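Local coordinates for lipoprotein (Actinomyces odontolyticus, PDB 3UP9), which probably binds L-methionine, here captured with selenomethionine, as the membrane-anchored substrate-binding lipoprotein of a bacterial uptake system, at residues Q118-E123 / V191-V196; Y24-L29 / I35-V40; T14-A19 / F177-G182. All coordinates share one frame; numbering follows the deposited sequence.

In the fold
The polypeptide opens contact 3 first, at 14-19, the start of helix 15-28. The same helix then runs into contact 2, where 24-29 meets 35-40 of strand 35-41 and closes a short loop within the first lobe; this loop is nested inside the long one that contact 3 spans. Far along the chain, helix 115-127 of the second lobe opens contact 1. Contact 3 closes at 177-182 before contact 1 does so at 191-196, so these two loops cross. Contact 2 joins helix to sheet in one lobe, contact 1 ties a helix to the end of an edge strand in the other, and contact 3 bridges the two lobes. Contacts 2 and 3 touch through Ile-39 and Ala-19.

Contact 1: residues Q118-E123 / V191-V196; sequences QSRALE and VVESPV. With MSE (selenomethionine), chain B.
Glu-193 OE1 is gripped by three donors: Arg-120 NH2 at 3.1 Å, the backbone N of Leu-90 and the side-chain amide of Asn-198. It belongs to a bidentate salt bridge beside the ligand cleft of a two-lobed fold of the periplasmic-binding-protein type, in the lobe built on the five-stranded sheet. Helix 115-127 supplies the arginine, and the glutamate follows the outer strand 191-192. The grip is side-on. While NH2 serves OE1, Arg-120 NE reaches Glu-193 OE2 at 2.9 Å with an N-H...O angle of 162°. Each oxygen offers its syn lone pair, and the guanidinium and carboxylate planes lie only 17° apart, so the two flat groups meet edge to edge, nearly coplanar.

Both chains are long enough to span the gap. Arg-120 leaves the helix with CG anti to the backbone N and stays extended as far as NE; Glu-193 is extended beyond CG and crosses it at about a right angle. Arginine suits the place because NE and NH2 together serve the two carboxylate oxygens while its remaining nitrogen serves a different partner: NH1 donates to OXT of the bound selenomethionine at 2.9 Å, bent to 145°. Glu-193 is thus a second-shell residue that fixes the rotation of a first-shell one; it probably balances part of the arginine's positive charge while holding NH1 directed at the ligand carboxylate.

One water joins the two sides again, donating to Arg-120 O at 2.8 Å and to Glu-193 OE2 at 2.7 Å, which links the carboxylate to the helix backbone as well. Past the glutamate the chain folds into an ST turn, in which Ser-194 OG accepts from the backbone N of Val-196 at 3.0 Å.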
loop_
_atom_site.group_PDB
_atom_site.type_symbol
_atom_site.label_atom_id
_atom_site.label_comp_id
_atom_site.label_asym_id
_atom_site.label_seq_id
_atom_site.Cartn_x
_atom_site.Cartn_y
_atom_site.Cartn_z
ATOM N N GLN A 118 -6.159 -1.845 -8.636
ATOM C CA GLN A 118 -7.461 -2.258 -9.157
ATOM C C GLN A 118 -7.433 -3.757 -9.455
ATOM O O GLN A 118 -8.354 -4.536 -9.118
ATOM C CB GLN A 118 -7.836 -1.467 -10.423
ATOM C CG GLN A 118 -9.194 -1.847 -10.934
ATOM C CD GLN A 118 -9.719 -0.974 -12.021
ATOM O OE1 GLN A 118 -10.104 -1.478 -13.102
ATOM N NE2 GLN A 118 -9.809 0.348 -11.740
ATOM N N SER A 119 -6.353 -4.178 -10.064
ATOM C CA SER A 119 -6.178 -5.594 -10.326
ATOM C C SER A 119 -6.209 -6.422 -9.015
ATOM O O SER A 119 -6.936 -7.427 -8.913
ATOM C CB SER A 119 -4.909 -5.837 -11.128
ATOM O OG SER A 119 -4.808 -7.221 -11.271
ATOM N N ARG A 120 -5.500 -5.944 -7.991
ATOM C CA ARG A 120 -5.469 -6.658 -6.721
ATOM C C ARG A 120 -6.870 -6.717 -6.001
ATOM O O ARG A 120 -7.229 -7.749 -5.432
ATOM C CB ARG A 120 -4.392 -6.028 -5.857
ATOM C CG ARG A 120 -4.353 -6.495 -4.422
ATOM C CD ARG A 120 -3.283 -5.699 -3.703
ATOM N NE ARG A 120 -3.063 -6.063 -2.305
ATOM C CZ ARG A 120 -2.404 -5.275 -1.459
ATOM N NH1 ARG A 120 -1.865 -4.155 -1.884
ATOM N NH2 ARG A 120 -2.204 -5.644 -0.226
ATOM N N ALA A 121 -7.625 -5.612 -6.064
ATOM C CA ALA A 121 -8.986 -5.485 -5.524
ATOM C C ALA A 121 -9.961 -6.419 -6.263
ATOM O O ALA A 121 -10.799 -7.086 -5.637
ATOM C CB ALA A 121 -9.458 -4.016 -5.624
ATOM N N LEU A 122 -9.846 -6.446 -7.599
ATOM C CA LEU A 122 -10.567 -7.406 -8.453
ATOM C C LEU A 122 -10.306 -8.858 -8.062
ATOM O O LEU A 122 -11.260 -9.616 -7.939
ATOM C CB LEU A 122 -10.352 -7.131 -9.961
ATOM C CG LEU A 122 -11.104 -5.833 -10.420
ATOM C CD1 LEU A 122 -10.717 -5.468 -11.849
ATOM C CD2 LEU A 122 -12.615 -5.942 -10.225
ATOM N N GLU A 123 -9.055 -9.239 -7.790
ATOM C CA GLU A 123 -8.744 -10.614 -7.302
ATOM C C GLU A 123 -9.472 -10.915 -5.968
ATOM O O GLU A 123 -9.979 -12.018 -5.742
ATOM C CB GLU A 123 -7.246 -10.805 -7.026
ATOM C CG GLU A 123 -6.262 -10.344 -8.085
ATOM C CD GLU A 123 -6.254 -11.193 -9.319
ATOM O OE1 GLU A 123 -7.039 -12.174 -9.343
ATOM O OE2 GLU A 123 -5.460 -10.874 -10.255
ATOM N N VAL A 191 -14.352 -8.117 4.390
ATOM C CA VAL A 191 -13.642 -9.205 3.697
ATOM C C VAL A 191 -12.174 -8.771 3.837
ATOM O O VAL A 191 -11.870 -7.573 3.713
ATOM C CB VAL A 191 -14.013 -9.270 2.186
ATOM C CG1 VAL A 191 -13.196 -10.295 1.388
ATOM C CG2 VAL A 191 -15.488 -9.498 2.030
ATOM N N VAL A 192 -11.292 -9.700 4.146
ATOM C CA VAL A 192 -9.895 -9.377 4.407
ATOM C C VAL A 192 -9.082 -10.297 3.482
ATOM O O VAL A 192 -9.281 -11.493 3.486
ATOM C CB VAL A 192 -9.500 -9.671 5.876
ATOM C CG1 VAL A 192 -8.018 -9.349 6.089
ATOM C CG2 VAL A 192 -10.457 -8.981 6.878
ATOM N N GLU A 193 -8.186 -9.729 2.689
ATOM C CA GLU A 193 -7.270 -10.436 1.829
ATOM C C GLU A 193 -6.368 -11.343 2.667
ATOM O O GLU A 193 -5.914 -10.951 3.725
ATOM C CB GLU A 193 -6.405 -9.393 1.138
ATOM C CG GLU A 193 -5.585 -9.853 -0.055
ATOM C CD GLU A 193 -4.623 -8.762 -0.529
ATOM O OE1 GLU A 193 -3.929 -8.213 0.351
ATOM O OE2 GLU A 193 -4.520 -8.514 -1.758
ATOM N N SER A 194 -6.147 -12.573 2.199
ATOM C CA SER A 194 -5.299 -13.513 2.903
ATOM C C SER A 194 -3.858 -13.030 2.992
ATOM O O SER A 194 -3.353 -12.482 2.035
ATOM C CB SER A 194 -5.347 -14.866 2.229
ATOM O OG SER A 194 -4.172 -15.583 2.511
ATOM N N PRO A 195 -3.203 -13.221 4.152
ATOM C CA PRO A 195 -1.783 -12.888 4.230
ATOM C C PRO A 195 -0.789 -14.003 3.783
ATOM O O PRO A 195 0.403 -13.807 3.863
ATOM C CB PRO A 195 -1.606 -12.594 5.722
ATOM C CG PRO A 195 -2.611 -13.480 6.424
ATOM C CD PRO A 195 -3.657 -13.885 5.396
ATOM N N VAL A 196 -1.283 -15.143 3.315
ATOM C CA VAL A 196 -0.491 -16.322 3.048
ATOM C C VAL A 196 -0.117 -16.264 1.565
ATOM O O VAL A 196 -0.977 -16.111 0.702
ATOM C CB VAL A 196 -1.294 -17.651 3.406
ATOM C CG1 VAL A 196 -0.690 -18.887 2.722
ATOM C CG2 VAL A 196 -1.373 -17.840 4.932
HETATM N N MSE B 300 0.501 0.681 1.306
HETATM C CA MSE B 300 -0.198 0.074 0.152
HETATM C C MSE B 300 -0.417 -1.412 0.300
HETATM O O MSE B 300 0.437 -2.113 0.906
HETATM O OXT MSE B 300 -1.453 -1.875 -0.205
HETATM C CB MSE B 300 0.587 0.314 -1.112
HETATM C CG MSE B 300 -0.130 -0.165 -2.413
HETATM SE SE MSE B 300 0.973 0.173 -3.943
HETATM C CE MSE B 300 1.330 2.139 -3.830
HETATM O O HOH W 1 -6.242 -9.578 -3.510
#

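Contact 2: residues Y24-L29 / I35-V40; sequences YINDNL and IKLDIV
Asn-26 reaches from its helix to the backbone of Leu-37, and each of its side-chain atoms meets that one residue. CB lies 4.2 Å from Leu-37 CD1, a loose apolar touch. CG stands anti to the backbone N (chi1 -156°), which carries the amide out toward the strand, and rests 3.8 Å from Leu-37 CB. OD1 then accepts from Leu-37 N at 3.0 Å; the N-H arrives from above the carbonyl plane, 41° out of it, and not along a lone pair. The same oxygen sits 3.4 Å from Leu-37 CB, while ND2 comes to 3.6 Å from Leu-37 O.

Here helix 15-28 is the crossover of a beta-alpha-beta unit, leading from strand 7-13 to its parallel neighbour 35-41. The two short segments run in broadly opposite directions, at 142°, with axes 8.3 Å apart at closest approach. Lys-36 and Asp-38 direct their backbone groups at strand 7-13, so those of Leu-37 face the other way, and asparagine suits the spot because a short amide can satisfy the turned-away N-H. Apolar packing continues beneath it. Leu-37 sends CD1 toward the helix, 4.1 Å from Ile-25 CG2, and the branched Ile-25 also fills space against Leu-222 and Leu-223 of helix 213-223 and Val-228 of helix 226-235.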
loop_
_atom_site.group_PDB
_atom_site.type_symbol
_atom_site.label_atom_id
_atom_site.label_comp_id
_atom_site.label_asym_id
_atom_site.label_seq_id
_atom_site.Cartn_x
_atom_site.Cartn_y
_atom_site.Cartn_z
ATOM N N TYR A 24 9.960 6.089 14.037
ATOM C CA TYR A 24 10.565 5.218 15.028
ATOM C C TYR A 24 12.067 5.044 14.731
ATOM O O TYR A 24 12.917 5.253 15.595
ATOM C CB TYR A 24 9.845 3.863 15.134
ATOM C CG TYR A 24 10.637 2.905 15.960
ATOM C CD1 TYR A 24 10.644 2.988 17.331
ATOM C CD2 TYR A 24 11.467 2.001 15.366
ATOM C CE1 TYR A 24 11.392 2.103 18.100
ATOM C CE2 TYR A 24 12.251 1.155 16.103
ATOM C CZ TYR A 24 12.200 1.187 17.462
ATOM O OH TYR A 24 13.014 0.333 18.170
ATOM N N ILE A 25 12.385 4.724 13.487
ATOM C CA ILE A 25 13.782 4.532 13.084
ATOM C C ILE A 25 14.577 5.829 13.300
ATOM O O ILE A 25 15.631 5.855 13.894
ATOM C CB ILE A 25 13.922 4.083 11.609
ATOM C CG1 ILE A 25 13.398 2.663 11.439
ATOM C CG2 ILE A 25 15.364 4.215 11.134
ATOM C CD1 ILE A 25 13.221 2.185 9.998
ATOM N N ASN A 26 14.060 6.929 12.811
ATOM C CA ASN A 26 14.760 8.170 13.013
ATOM C C ASN A 26 15.063 8.496 14.476
ATOM O O ASN A 26 16.130 8.971 14.826
ATOM C CB ASN A 26 13.971 9.318 12.364
ATOM C CG ASN A 26 14.861 10.480 12.024
ATOM O OD1 ASN A 26 15.983 10.275 11.542
ATOM N ND2 ASN A 26 14.384 11.694 12.278
ATOM N N ASP A 27 14.101 8.277 15.334
ATOM C CA ASP A 27 14.216 8.760 16.690
ATOM C C ASP A 27 14.964 7.749 17.529
ATOM O O ASP A 27 15.469 8.103 18.581
ATOM C CB ASP A 27 12.832 8.959 17.321
ATOM C CG ASP A 27 12.007 10.103 16.676
ATOM O OD1 ASP A 27 12.521 10.954 15.915
ATOM O OD2 ASP A 27 10.808 10.152 17.010
ATOM N N ASN A 28 14.972 6.477 17.106
ATOM C CA ASN A 28 15.549 5.428 17.955
ATOM C C ASN A 28 16.835 4.777 17.448
ATOM O O ASN A 28 17.710 4.428 18.265
ATOM C CB ASN A 28 14.478 4.389 18.290
ATOM C CG ASN A 28 13.439 4.947 19.199
ATOM O OD1 ASN A 28 13.629 4.998 20.384
ATOM N ND2 ASN A 28 12.376 5.423 18.651
ATOM N N LEU A 29 16.962 4.668 16.120
ATOM C CA LEU A 29 18.023 3.850 15.460
ATOM C C LEU A 29 18.986 4.609 14.504
ATOM O O LEU A 29 20.107 4.195 14.293
ATOM C CB LEU A 29 17.377 2.666 14.716
ATOM C CG LEU A 29 16.408 1.725 15.480
ATOM C CD1 LEU A 29 15.850 0.629 14.540
ATOM C CD2 LEU A 29 17.090 1.183 16.764
ATOM N N ILE A 35 23.182 7.796 10.042
ATOM C CA ILE A 35 22.284 8.510 9.098
ATOM C C ILE A 35 21.233 9.429 9.813
ATOM O O ILE A 35 20.946 9.275 10.982
ATOM C CB ILE A 35 21.566 7.561 8.087
ATOM C CG1 ILE A 35 20.552 6.660 8.795
ATOM C CG2 ILE A 35 22.581 6.747 7.240
ATOM C CD1 ILE A 35 19.878 5.658 7.888
ATOM N N LYS A 36 20.708 10.398 9.068
ATOM C CA LYS A 36 19.585 11.225 9.478
ATOM C C LYS A 36 18.467 11.058 8.439
ATOM O O LYS A 36 18.726 10.996 7.235
ATOM C CB LYS A 36 19.989 12.721 9.587
ATOM C CG LYS A 36 20.905 13.081 10.747
ATOM C CD LYS A 36 21.200 14.567 10.806
ATOM C CE LYS A 36 22.131 14.935 11.987
ATOM N NZ LYS A 36 22.415 16.406 12.074
ATOM N N LEU A 37 17.225 10.947 8.899
ATOM C CA LEU A 37 16.110 10.900 7.974
ATOM C C LEU A 37 15.346 12.213 7.876
ATOM O O LEU A 37 14.979 12.808 8.861
ATOM C CB LEU A 37 15.158 9.754 8.304
ATOM C CG LEU A 37 15.689 8.311 8.337
ATOM C CD1 LEU A 37 14.515 7.407 8.691
ATOM C CD2 LEU A 37 16.351 7.955 7.018
ATOM N N ASP A 38 15.061 12.623 6.656
ATOM C CA ASP A 38 14.144 13.752 6.370
ATOM C C ASP A 38 12.865 13.134 5.782
ATOM O O ASP A 38 12.821 12.867 4.613
ATOM C CB ASP A 38 14.771 14.714 5.346
ATOM C CG ASP A 38 15.788 15.672 5.957
ATOM O OD1 ASP A 38 16.038 15.564 7.165
ATOM O OD2 ASP A 38 16.314 16.567 5.220
ATOM N N ILE A 39 11.840 12.901 6.618
ATOM C CA ILE A 39 10.648 12.223 6.185
ATOM C C ILE A 39 9.742 13.248 5.525
ATOM O O ILE A 39 9.444 14.256 6.124
ATOM C CB ILE A 39 9.932 11.459 7.337
ATOM C CG1 ILE A 39 10.908 10.469 8.014
ATOM C CG2 ILE A 39 8.736 10.674 6.810
ATOM C CD1 ILE A 39 10.621 10.142 9.463
ATOM N N VAL A 40 9.269 12.923 4.321
ATOM C CA VAL A 40 8.271 13.712 3.588
ATOM C C VAL A 40 7.045 12.833 3.376
ATOM O O VAL A 40 7.129 11.706 2.833
ATOM C CB VAL A 40 8.821 14.271 2.262
ATOM C CG1 VAL A 40 7.732 15.097 1.577
ATOM C CG2 VAL A 40 10.081 15.089 2.561
#

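Contact 3: residues T14-A19 / F177-G182; sequences TPSPHA and FAQEGG
This is a polar bridge between the two lobes, joining the first turn of helix 15-28 to the last turn of helix 175-180 near the ligand cleft. At its centre Ser-16 OG donates to Gln-179 OE1 at 2.7 Å, in the carbonyl plane and on a lone pair. The serine hydroxyl is anti to its backbone N, and the glutamine chain bends at chi2 (-85°) to bring its amide oxygen round. Trp-236 NE1 donates to the same oxygen, and with a leucine in place of Gln-179 both donors would probably lose their shared acceptor, weakening the tie between the lobes. Such bridging across a cleft with ligand inside fits the closed form of binding proteins of this fold. The helix start is irregular: a cis peptide precedes Pro-17, and a wide pi-type turn bonds Ala-19 N to Thr-14 O at 2.9 Å. Proline suits position 15, since a first helical turn needs no N-H there, and Glu-180 crosses its ring at about a right angle, OE2 lying 3.4 Å from Pro-15 CB. On the opposing helix, Gly-182 adopts the positive phi of a Schellman motif, its N bonded to Gln-179 O at 3.2 Å.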
loop_
_atom_site.group_PDB
_atom_site.type_symbol
_atom_site.label_atom_id
_atom_site.label_comp_id
_atom_site.label_asym_id
_atom_site.label_seq_id
_atom_site.Cartn_x
_atom_site.Cartn_y
_atom_site.Cartn_z
ATOM N N THR A 14 3.918 7.341 2.763
ATOM C CA THR A 14 2.514 7.602 3.148
ATOM C C THR A 14 2.467 7.693 4.675
ATOM O O THR A 14 3.331 7.153 5.382
ATOM C CB THR A 14 1.522 6.552 2.569
ATOM O OG1 THR A 14 2.086 5.233 2.715
ATOM C CG2 THR A 14 1.194 6.883 1.079
ATOM N N PRO A 15 1.487 8.395 5.225
ATOM C CA PRO A 15 1.662 8.628 6.692
ATOM C C PRO A 15 1.627 7.398 7.599
ATOM O O PRO A 15 2.395 7.339 8.557
ATOM C CB PRO A 15 0.515 9.545 7.041
ATOM C CG PRO A 15 0.133 10.174 5.759
ATOM C CD PRO A 15 0.459 9.251 4.646
ATOM N N SER A 16 0.711 6.457 7.344
ATOM C CA SER A 16 0.577 5.281 8.224
ATOM C C SER A 16 0.423 4.041 7.381
ATOM O O SER A 16 -0.418 3.997 6.507
ATOM C CB SER A 16 -0.599 5.428 9.186
ATOM O OG SER A 16 -0.518 4.432 10.167
ATOM N N PRO A 17 1.234 3.015 7.633
ATOM C CA PRO A 17 2.313 2.856 8.627
ATOM C C PRO A 17 3.681 3.518 8.317
ATOM O O PRO A 17 4.529 3.663 9.233
ATOM C CB PRO A 17 2.500 1.329 8.691
ATOM C CG PRO A 17 2.125 0.858 7.322
ATOM C CD PRO A 17 0.997 1.763 6.880
ATOM N N HIS A 18 3.898 3.883 7.057
ATOM C CA HIS A 18 5.250 4.098 6.566
ATOM C C HIS A 18 5.951 5.238 7.272
ATOM O O HIS A 18 7.027 5.036 7.802
ATOM C CB HIS A 18 5.249 4.295 5.042
ATOM C CG HIS A 18 4.481 3.233 4.299
ATOM N ND1 HIS A 18 3.156 3.232 4.247
ATOM C CD2 HIS A 18 4.913 2.105 3.590
ATOM C CE1 HIS A 18 2.754 2.144 3.542
ATOM N NE2 HIS A 18 3.832 1.458 3.163
ATOM N N ALA A 19 5.365 6.429 7.307
ATOM C CA ALA A 19 6.028 7.534 8.013
ATOM C C ALA A 19 6.178 7.236 9.492
ATOM O O ALA A 19 7.187 7.591 10.069
ATOM C CB ALA A 19 5.381 8.901 7.771
ATOM N N PHE A 177 -4.710 3.880 3.222
ATOM C CA PHE A 177 -5.906 4.739 3.088
ATOM C C PHE A 177 -6.939 4.462 4.225
ATOM O O PHE A 177 -7.528 5.405 4.786
ATOM C CB PHE A 177 -6.575 4.616 1.681
ATOM C CG PHE A 177 -5.726 5.123 0.550
ATOM C CD1 PHE A 177 -5.212 6.437 0.583
ATOM C CD2 PHE A 177 -5.463 4.306 -0.579
ATOM C CE1 PHE A 177 -4.391 6.902 -0.442
ATOM C CE2 PHE A 177 -4.676 4.777 -1.595
ATOM C CZ PHE A 177 -4.128 6.083 -1.538
ATOM N N ALA A 178 -7.122 3.178 4.556
ATOM C CA ALA A 178 -7.975 2.758 5.656
ATOM C C ALA A 178 -7.436 3.405 6.932
ATOM O O ALA A 178 -8.201 3.874 7.726
ATOM C CB ALA A 178 -8.026 1.223 5.792
ATOM N N GLN A 179 -6.116 3.435 7.081
ATOM C CA GLN A 179 -5.457 4.008 8.255
ATOM C C GLN A 179 -5.776 5.491 8.385
ATOM O O GLN A 179 -6.178 5.935 9.450
ATOM C CB GLN A 179 -3.954 3.807 8.206
ATOM C CG GLN A 179 -3.421 2.379 8.420
ATOM C CD GLN A 179 -3.253 2.014 9.880
ATOM O OE1 GLN A 179 -2.407 2.586 10.579
ATOM N NE2 GLN A 179 -4.103 1.105 10.365
ATOM N N GLU A 180 -5.585 6.246 7.304
ATOM C CA GLU A 180 -5.924 7.656 7.263
ATOM C C GLU A 180 -7.365 7.851 7.679
ATOM O O GLU A 180 -7.629 8.775 8.387
ATOM C CB GLU A 180 -5.732 8.246 5.873
ATOM C CG GLU A 180 -4.324 8.707 5.527
ATOM C CD GLU A 180 -3.780 9.639 6.566
ATOM O OE1 GLU A 180 -4.328 10.762 6.729
ATOM O OE2 GLU A 180 -2.838 9.195 7.264
ATOM N N GLY A 181 -8.292 6.975 7.262
ATOM C CA GLY A 181 -9.715 7.103 7.598
ATOM C C GLY A 181 -10.215 6.610 8.951
ATOM O O GLY A 181 -11.441 6.520 9.173
ATOM N N GLY A 182 -9.291 6.285 9.862
ATOM C CA GLY A 182 -9.645 5.800 11.193
ATOM C C GLY A 182 -10.140 4.355 11.161
ATOM O O GLY A 182 -10.826 3.907 12.043
HETATM O O HOH W 2 -1.690 6.820 5.641
#